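Local coordinates for protein Isomerase/lactonizing enzyme (Agrobacterium fabrum str. C58, PDB 2NQL) that is of unknown function but belongs to the mandelate racemase/muconate lactonizing enzyme family, whose TIM-barrel-like C-terminal domain here holds a sodium ion, at residues K40-V45 against D214-Q219; A241-E246 against E252-N257. One frame throughout, in Å; residues are numbered along the deposited sequence.

Two small contacts illustrate how loops at the mouth of an enolase-type barrel are held from more than one direction. Interaction 1 brings the loop 40-45 against the turn 214-219 after barrel strand 210-214; interaction 2 folds the next such loop, 241-246, back on its own helix. Their centres lie 14 Å apart, and they meet where Trp217 N approaches Ala241 O at 2.8 Å, probably a hydrogen bond, and where Asn218 CB packs on Trp244 CZ2. The sodium ion, bound by Glu240 and Glu266, is about 8 Å from the side chain of His216 and about 10 Å from that of Pro242. Both contacts also touch the second subunit.

Interaction 1 (K40-V45 against D214-Q219); sequences KGNRTV and DMHWNQ. With SO4 (sulfate ion), chain D.
Asn42 and Gly41 meet Asn218 and His216 where the loop 40-45 approaches the turn that follows barrel strand 210-214, consistent with the enolase-superfamily arrangement, in which loops of the N-terminal part cover the barrel mouth. The amide of Asn42 comes in at the edge of the His216 imidazole, with Asn42 ND2 4.0 Å from His216 CD2. The two planes are nearly parallel (14° apart) and meet edge to edge, slightly offset, not face to face. The Asn42 side chain is set by a chi1 of 69°, which tucks CG between the backbone N and the carbonyl carbon. From there OD1 accepts the backbone N of Thr44 at 3.1 Å, an Asx turn in which the donor sits well above the carbonyl plane, while ND2 bonds to the hydroxyl of Tyr46.

Asn218, the centre of an inverse gamma turn, meets the same loop with its amide nitrogen. It is modelled in two conformers; in one, ND2 gives a weak, bent hydrogen bond to Gly41 O (3.3 Å, 126° at the hydrogen) and lies against Asn42 CB, so this link is doubtful.

The imidazole is gripped from several sides. Trp217 CZ3 sits 3.7 Å above the ring plane, over its centre; His216 ND1 donates to Asp214 OD2 at 2.9 Å, meeting that oxygen from above the carboxylate plane. At the ring edge beside CD2, NE2 donates to sulfate O2 at 2.8 Å, in the ring plane. The sulfate, probably from the crystallisation liquor, also bonds the Tyr46 hydroxyl.

These two bonds and the Trp217 ring over one face fix the rotation of the imidazole. The direct link between the segments is light, edge contact plus one doubtful weak bond; with sulfate bound, Tyr46 adds an indirect path from Asn42 to the imidazole.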
loop_
_atom_site.group_PDB
_atom_site.type_symbol
_atom_site.label_atom_id
_atom_site.label_comp_id
_atom_site.label_asym_id
_atom_site.label_seq_id
_atom_site.Cartn_x
_atom_site.Cartn_y
_atom_site.Cartn_z
ATOM N N LYS A 40 -10.532 7.887 19.637
ATOM C CA LYS A 40 -11.789 7.140 19.555
ATOM C C LYS A 40 -12.734 7.696 18.492
ATOM O O LYS A 40 -13.423 6.936 17.809
ATOM C CB LYS A 40 -12.465 7.050 20.923
ATOM C CG LYS A 40 -11.863 5.977 21.796
ATOM C CD LYS A 40 -12.622 5.819 23.104
ATOM C CE LYS A 40 -11.719 5.221 24.163
ATOM N NZ LYS A 40 -12.459 4.825 25.379
ATOM N N GLY A 41 -12.713 9.011 18.318
ATOM C CA GLY A 41 -13.597 9.675 17.355
ATOM C C GLY A 41 -13.333 9.417 15.876
ATOM O O GLY A 41 -14.260 9.447 15.070
ATOM N N ASN A 42 -12.082 9.177 15.501
ATOM C CA ASN A 42 -11.785 8.887 14.089
ATOM C C ASN A 42 -11.044 7.552 13.866
ATOM O O ASN A 42 -10.730 7.200 12.728
ATOM C CB ASN A 42 -11.045 10.057 13.416
ATOM C CG ASN A 42 -9.610 10.245 13.938
ATOM O OD1 ASN A 42 -9.131 9.510 14.797
ATOM N ND2 ASN A 42 -8.940 11.249 13.422
ATOM N N ARG A 43 -10.776 6.853 14.971
ATOM C CA ARG A 43 -10.234 5.493 14.997
ATOM C C ARG A 43 -8.786 5.411 14.463
ATOM O O ARG A 43 -8.258 4.321 14.260
ATOM C CB ARG A 43 -11.185 4.517 14.290
ATOM C CG ARG A 43 -12.513 4.384 15.028
ATOM C CD ARG A 43 -13.634 3.964 14.105
ATOM N NE ARG A 43 -13.454 2.584 13.670
ATOM C CZ ARG A 43 -13.848 1.509 14.348
ATOM N NH1 ARG A 43 -14.474 1.626 15.518
ATOM N NH2 ARG A 43 -13.616 0.304 13.841
ATOM N N THR A 44 -8.164 6.580 14.289
ATOM C CA THR A 44 -6.812 6.725 13.763
ATOM C C THR A 44 -5.787 6.619 14.894
ATOM O O THR A 44 -5.992 7.163 15.979
ATOM C CB THR A 44 -6.692 8.054 12.989
ATOM O OG1 THR A 44 -7.631 8.040 11.904
ATOM C CG2 THR A 44 -5.272 8.296 12.449
ATOM N N VAL A 45 -4.673 5.923 14.643
ATOM C CA VAL A 45 -3.582 5.855 15.609
ATOM C C VAL A 45 -2.651 7.060 15.480
ATOM O O VAL A 45 -2.432 7.576 14.379
ATOM C CB VAL A 45 -2.780 4.508 15.486
ATOM C CG1 VAL A 45 -1.900 4.493 14.220
ATOM C CG2 VAL A 45 -1.949 4.222 16.755
ATOM N N ASP A 214 -10.290 21.516 6.651
ATOM C CA ASP A 214 -9.884 20.113 6.571
ATOM C C ASP A 214 -10.948 19.237 7.265
ATOM O O ASP A 214 -11.073 19.192 8.506
ATOM C CB ASP A 214 -8.473 19.922 7.154
ATOM C CG ASP A 214 -8.057 18.439 7.243
ATOM O OD1 ASP A 214 -8.645 17.586 6.534
ATOM O OD2 ASP A 214 -7.147 18.127 8.043
ATOM N N MET A 215 -11.693 18.528 6.436
ATOM C CA MET A 215 -12.843 17.768 6.882
ATOM C C MET A 215 -12.462 16.396 7.399
ATOM O O MET A 215 -13.303 15.691 7.969
ATOM C CB MET A 215 -13.860 17.655 5.755
ATOM C CG MET A 215 -14.500 19.002 5.444
ATOM S SD MET A 215 -15.773 18.806 4.207
ATOM C CE MET A 215 -17.069 18.107 5.245
ATOM N N HIS A 216 -11.193 16.024 7.195
ATOM C CA HIS A 216 -10.560 14.962 7.953
ATOM C C HIS A 216 -11.306 13.638 7.801
ATOM O O HIS A 216 -11.429 12.881 8.767
ATOM C CB HIS A 216 -10.440 15.343 9.430
ATOM C CG HIS A 216 -9.080 15.123 9.996
ATOM N ND1 HIS A 216 -8.066 16.049 9.871
ATOM C CD2 HIS A 216 -8.557 14.075 10.674
ATOM C CE1 HIS A 216 -6.977 15.582 10.456
ATOM N NE2 HIS A 216 -7.249 14.386 10.951
ATOM N N TRP A 217 -11.794 13.381 6.585
ATOM C CA TRP A 217 -12.257 12.046 6.123
ATOM C C TRP A 217 -13.562 11.434 6.687
ATOM O O TRP A 217 -14.304 10.818 5.938
ATOM C CB TRP A 217 -11.143 10.992 6.182
ATOM C CG TRP A 217 -9.888 11.359 5.470
ATOM C CD1 TRP A 217 -9.635 11.233 4.116
ATOM C CD2 TRP A 217 -8.686 11.861 6.059
ATOM N NE1 TRP A 217 -8.346 11.634 3.840
ATOM C CE2 TRP A 217 -7.746 12.037 5.005
ATOM C CE3 TRP A 217 -8.306 12.202 7.373
ATOM C CZ2 TRP A 217 -6.456 12.523 5.229
ATOM C CZ3 TRP A 217 -7.025 12.690 7.588
ATOM C CH2 TRP A 217 -6.111 12.833 6.519
ATOM N N ASN A 218 -13.801 11.558 7.998
ATOM C CA ASN A 218 -14.762 10.696 8.691
ATOM C C ASN A 218 -16.204 11.189 8.582
ATOM O O ASN A 218 -16.861 11.519 9.575
ATOM C CB ASN A 218 -14.320 10.348 10.130
ATOM C CG ASN A 218 -14.179 11.567 11.042
ATOM O OD1 ASN A 218 -13.862 12.675 10.599
ATOM N ND2 ASN A 218 -14.408 11.352 12.340
ATOM N N GLN A 219 -16.671 11.246 7.335
ATOM C CA GLN A 219 -18.048 11.609 6.961
ATOM C C GLN A 219 -18.506 10.650 5.889
ATOM O O GLN A 219 -17.727 10.261 5.002
ATOM C CB GLN A 219 -18.114 12.984 6.274
ATOM C CG GLN A 219 -18.104 14.167 7.143
ATOM C CD GLN A 219 -16.713 14.536 7.541
ATOM O OE1 GLN A 219 -15.771 14.495 6.726
ATOM N NE2 GLN A 219 -16.553 14.884 8.798
HETATM S S SO4 D . -3.572 13.604 10.879
HETATM O O1 SO4 D . -3.322 12.230 10.449
HETATM O O2 SO4 D . -4.713 13.563 11.800
HETATM O O3 SO4 D . -2.406 14.156 11.558
HETATM O O4 SO4 D . -3.900 14.409 9.708
#

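Interaction 2 (A241-E246 against E252-N257); sequences APVWTE and EKVSKN
In one beta-alpha unit of the C-terminal barrel, the loop after strand 239-240 turns back onto the end of helix 248-255, the helix it leads into. Val254 is the centre of this buried apolar contact, dividing its two methyls between neighbouring residues. CG1, swung anti to the backbone N (chi1 170°), reaches the proline ring at an angle, 3.9 Å from Pro242 CB and nearly as close to CG. CG2 meets Val243 CG1 at 4.0 Å, where the two valine side chains lie alongside and run opposite ways. Leu251, one turn earlier on the helix, also packs on both loop residues, while Ile262 of the next barrel strand touches Pro242 and Val254.

The helix end behind Val254 is tied by polar bonds. Glu252 O accepts two donors from the same face of its plane, Ser255 OG at 3.0 Å and Lys256 N at 3.1 Å. The carboxylate of Glu252 is shared as well: OE2 takes Lys256 NZ at 3.1 Å on its anti side, tilted out of the carboxylate plane, and OE1 forms a salt bridge with Arg280.

Loop and helix are therefore joined by van der Waals contact between methyl groups and the proline ring, whereas the polar bonds lie within the helix end and do not cross to the loop. Val254 also packs on Pro221, Ala224 and Ile228, and so is buried between the loop, helix 221-231 and Ile262.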
loop_
_atom_site.group_PDB
_atom_site.type_symbol
_atom_site.label_atom_id
_atom_site.label_comp_id
_atom_site.label_asym_id
_atom_site.label_seq_id
_atom_site.Cartn_x
_atom_site.Cartn_y
_atom_site.Cartn_z
ATOM N N ALA A 241 -10.485 16.637 1.911
ATOM C CA ALA A 241 -10.719 15.266 2.429
ATOM C C ALA A 241 -12.143 15.093 2.998
ATOM O O ALA A 241 -12.322 14.813 4.200
ATOM C CB ALA A 241 -9.645 14.884 3.483
ATOM N N PRO A 242 -13.164 15.327 2.154
ATOM C CA PRO A 242 -14.545 15.268 2.650
ATOM C C PRO A 242 -15.012 13.862 3.076
ATOM O O PRO A 242 -15.872 13.732 3.955
ATOM C CB PRO A 242 -15.354 15.749 1.446
ATOM C CG PRO A 242 -14.527 15.437 0.269
ATOM C CD PRO A 242 -13.113 15.660 0.716
ATOM N N VAL A 243 -14.457 12.827 2.446
ATOM C CA VAL A 243 -14.859 11.433 2.715
ATOM C C VAL A 243 -13.623 10.542 2.834
ATOM O O VAL A 243 -12.512 11.009 2.615
ATOM C CB VAL A 243 -15.828 10.864 1.634
ATOM C CG1 VAL A 243 -17.139 11.608 1.662
ATOM C CG2 VAL A 243 -15.218 10.953 0.264
ATOM N N TRP A 244 -13.819 9.269 3.180
ATOM C CA TRP A 244 -12.705 8.323 3.264
ATOM C C TRP A 244 -11.982 8.193 1.942
ATOM O O TRP A 244 -12.591 8.316 0.873
ATOM C CB TRP A 244 -13.188 6.956 3.724
ATOM C CG TRP A 244 -13.816 6.981 5.055
ATOM C CD1 TRP A 244 -15.149 6.905 5.329
ATOM C CD2 TRP A 244 -13.144 7.073 6.324
ATOM N NE1 TRP A 244 -15.351 6.943 6.689
ATOM C CE2 TRP A 244 -14.140 7.037 7.322
ATOM C CE3 TRP A 244 -11.799 7.165 6.709
ATOM C CZ2 TRP A 244 -13.837 7.104 8.686
ATOM C CZ3 TRP A 244 -11.497 7.241 8.064
ATOM C CH2 TRP A 244 -12.511 7.216 9.036
ATOM N N THR A 245 -10.675 7.957 2.018
ATOM C CA THR A 245 -9.817 7.815 0.835
ATOM C C THR A 245 -10.314 6.761 -0.165
ATOM O O THR A 245 -10.290 6.965 -1.380
ATOM C CB THR A 245 -8.380 7.400 1.237
ATOM O OG1 THR A 245 -7.911 8.213 2.319
ATOM C CG2 THR A 245 -7.441 7.512 0.037
ATOM N N GLU A 246 -10.786 5.641 0.359
ATOM C CA GLU A 246 -11.145 4.504 -0.497
ATOM C C GLU A 246 -12.453 4.748 -1.259
ATOM O O GLU A 246 -12.736 4.081 -2.264
ATOM C CB GLU A 246 -11.267 3.248 0.360
ATOM C CG GLU A 246 -10.077 2.974 1.256
ATOM C CD GLU A 246 -10.257 3.492 2.683
ATOM O OE1 GLU A 246 -10.885 4.567 2.883
ATOM O OE2 GLU A 246 -9.760 2.835 3.618
ATOM N N GLU A 252 -16.730 11.438 -5.616
ATOM C CA GLU A 252 -17.452 11.850 -6.823
ATOM C C GLU A 252 -18.753 12.581 -6.490
ATOM O O GLU A 252 -18.992 13.681 -6.984
ATOM C CB GLU A 252 -17.718 10.661 -7.742
ATOM C CG GLU A 252 -18.575 11.002 -8.957
ATOM C CD GLU A 252 -18.628 9.894 -10.007
ATOM O OE1 GLU A 252 -18.040 8.806 -9.811
ATOM O OE2 GLU A 252 -19.270 10.125 -11.048
ATOM N N LYS A 253 -19.568 11.969 -5.641
ATOM C CA LYS A 253 -20.829 12.561 -5.231
ATOM C C LYS A 253 -20.640 13.928 -4.554
ATOM O O LYS A 253 -21.337 14.884 -4.899
ATOM C CB LYS A 253 -21.630 11.603 -4.340
ATOM C CG LYS A 253 -22.914 12.252 -3.777
ATOM C CD LYS A 253 -23.874 11.244 -3.180
ATOM C CE LYS A 253 -25.162 11.944 -2.774
ATOM N NZ LYS A 253 -26.236 10.966 -2.469
ATOM N N VAL A 254 -19.696 14.026 -3.617
ATOM C CA VAL A 254 -19.452 15.297 -2.916
ATOM C C VAL A 254 -19.051 16.376 -3.917
ATOM O O VAL A 254 -19.618 17.485 -3.904
ATOM C CB VAL A 254 -18.388 15.183 -1.779
ATOM C CG1 VAL A 254 -18.001 16.570 -1.249
ATOM C CG2 VAL A 254 -18.926 14.369 -0.635
ATOM N N SER A 255 -18.119 16.030 -4.808
ATOM C CA SER A 255 -17.465 16.994 -5.691
ATOM C C SER A 255 -18.390 17.529 -6.785
ATOM O O SER A 255 -18.157 18.607 -7.329
ATOM C CB SER A 255 -16.220 16.386 -6.325
ATOM O OG SER A 255 -16.556 15.475 -7.358
ATOM N N LYS A 256 -19.429 16.766 -7.103
ATOM C CA LYS A 256 -20.376 17.148 -8.142
ATOM C C LYS A 256 -21.615 17.843 -7.593
ATOM O O LYS A 256 -22.480 18.262 -8.357
ATOM C CB LYS A 256 -20.758 15.926 -8.969
ATOM C CG LYS A 256 -19.663 15.537 -9.926
ATOM C CD LYS A 256 -20.014 14.320 -10.736
ATOM C CE LYS A 256 -19.041 14.182 -11.878
ATOM N NZ LYS A 256 -19.180 12.870 -12.546
ATOM N N ASN A 257 -21.691 17.972 -6.271
ATOM C CA ASN A 257 -22.887 18.503 -5.615
ATOM C C ASN A 257 -22.605 19.685 -4.698
ATOM O O ASN A 257 -23.474 20.106 -3.923
ATOM C CB ASN A 257 -23.628 17.391 -4.859
ATOM C CG ASN A 257 -24.371 16.456 -5.797
ATOM O OD1 ASN A 257 -23.934 15.331 -6.054
ATOM N ND2 ASN A 257 -25.489 16.932 -6.343
#